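Local coordinates for protein peroxisomal acyl-CoA oxidase 1A (Solanum lycopersicum, PDB 2FON) that probably oxidises acyl-CoA esters with a flavin-adenine dinucleotide cofactor in the peroxisomal beta-oxidation of fatty acids, at residues 585-588 and 589-593. Residues are numbered along the deposited sequence; the frame is centred on the assembly and turned at random.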
loop_
_atom_site.group_PDB
_atom_site.type_symbol
_atom_site.label_atom_id
_atom_site.label_comp_id
_atom_site.label_asym_id
_atom_site.label_seq_id
_atom_site.Cartn_x
_atom_site.Cartn_y
_atom_site.Cartn_z
ATOM N N LYS B 585 -8.785 7.106 16.150
ATOM C CA LYS B 585 -8.821 6.034 15.235
ATOM C C LYS B 585 -9.393 4.799 15.934
ATOM O O LYS B 585 -10.229 4.080 15.384
ATOM C CB LYS B 585 -7.385 5.816 14.785
ATOM C CG LYS B 585 -7.010 4.454 14.268
ATOM C CD LYS B 585 -6.726 4.518 12.867
ATOM C CE LYS B 585 -6.308 3.210 12.306
ATOM N NZ LYS B 585 -4.867 3.358 12.067
ATOM N N HIS B 586 -8.945 4.562 17.163
ATOM C CA HIS B 586 -9.342 3.401 17.898
ATOM C C HIS B 586 -10.333 3.872 18.968
ATOM O O HIS B 586 -10.408 3.340 20.099
ATOM C CB HIS B 586 -8.113 2.765 18.526
ATOM C CG HIS B 586 -7.278 1.944 17.586
ATOM N ND1 HIS B 586 -6.105 2.406 17.027
ATOM C CD2 HIS B 586 -7.406 0.660 17.164
ATOM C CE1 HIS B 586 -5.572 1.464 16.263
ATOM N NE2 HIS B 586 -6.355 0.404 16.314
ATOM N N GLN B 587 -11.136 4.869 18.631
ATOM C CA GLN B 587 -12.020 5.427 19.656
ATOM C C GLN B 587 -12.906 4.429 20.389
ATOM O O GLN B 587 -13.246 4.624 21.536
ATOM C CB GLN B 587 -12.860 6.550 19.109
ATOM C CG GLN B 587 -12.672 7.787 19.922
ATOM C CD GLN B 587 -13.869 8.650 19.887
ATOM O OE1 GLN B 587 -14.974 8.154 19.756
ATOM N NE2 GLN B 587 -13.671 9.961 19.977
ATOM N N GLY B 588 -13.282 3.348 19.738
ATOM C CA GLY B 588 -14.123 2.405 20.428
ATOM C C GLY B 588 -13.376 1.827 21.603
ATOM O O GLY B 588 -13.950 1.623 22.663
ATOM N N ASP B 589 -12.081 1.567 21.432
ATOM C CA ASP B 589 -11.352 0.995 22.541
ATOM C C ASP B 589 -11.611 1.778 23.821
ATOM O O ASP B 589 -11.922 1.189 24.818
ATOM C CB ASP B 589 -9.863 0.861 22.258
ATOM C CG ASP B 589 -9.563 -0.131 21.144
ATOM O OD1 ASP B 589 -10.514 -0.871 20.732
ATOM O OD2 ASP B 589 -8.381 -0.139 20.664
ATOM N N PHE B 590 -11.576 3.091 23.801
ATOM C CA PHE B 590 -11.709 3.808 25.048
ATOM C C PHE B 590 -13.147 4.013 25.491
ATOM O O PHE B 590 -13.400 4.198 26.681
ATOM C CB PHE B 590 -11.001 5.148 24.994
ATOM C CG PHE B 590 -9.636 5.108 24.379
ATOM C CD1 PHE B 590 -9.475 5.045 22.981
ATOM C CD2 PHE B 590 -8.511 5.204 25.179
ATOM C CE1 PHE B 590 -8.232 5.009 22.430
ATOM C CE2 PHE B 590 -7.246 5.218 24.615
ATOM C CZ PHE B 590 -7.100 5.111 23.252
ATOM N N LEU B 591 -14.097 4.014 24.553
ATOM C CA LEU B 591 -15.534 4.182 24.909
ATOM C C LEU B 591 -16.163 2.901 25.406
ATOM O O LEU B 591 -17.053 2.942 26.252
ATOM C CB LEU B 591 -16.352 4.702 23.739
ATOM C CG LEU B 591 -16.019 6.105 23.207
ATOM C CD1 LEU B 591 -16.470 6.221 21.725
ATOM C CD2 LEU B 591 -16.618 7.253 24.074
ATOM N N GLY B 592 -15.686 1.771 24.872
ATOM C CA GLY B 592 -16.092 0.416 25.279
ATOM C C GLY B 592 -16.089 0.298 26.793
ATOM O O GLY B 592 -17.034 0.753 27.475
ATOM N N THR B 593 -15.045 -0.347 27.304
ATOM C CA THR B 593 -14.629 -0.290 28.702
ATOM C C THR B 593 -15.304 0.763 29.612
ATOM O O THR B 593 -15.540 0.521 30.817
ATOM C CB THR B 593 -13.201 0.165 28.714
ATOM O OG1 THR B 593 -13.215 1.597 28.872
ATOM C CG2 THR B 593 -12.439 -0.256 27.405
#
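His586 and Asp589 run side by side in the same direction, with imidazole and carboxylate planes only 26° apart and Asp589 OD2 lying 3.6 Å from His586 CB. With CG beside the backbone N in both residues (chi1 -65° in Asp589), the two side chains lie alongside each other. NE2 of His586 stays 4.8 Å from OD2 of Asp589, so the two groups are not in direct polar contact and meet through CB and CD2 of His586 against OD2; OD2 forms its salt bridge with Arg509 of helix 499-521. The backbone beneath turns tightly: Asp589 N makes a weak bond to His586 O at 2.8 Å. The straighter i to i+4 bond from Gly592 N to Gly588 O (2.8 Å, 166°) and that from Leu591 N to Gln587 O (3.2 Å) establish the short helix 587-592, after the break at His586 that ends helix 567-585. Phe590 turns its CD1 corner to within 3.5 Å of His586 O and meets Phe506 edge-to-face. With an alanine at Asp589, Arg509 would probably lose its carboxylate mate and the His586 ring its flanking neighbour. Charge pairing and aromatic packing thus both join this short helix to helix 499-521.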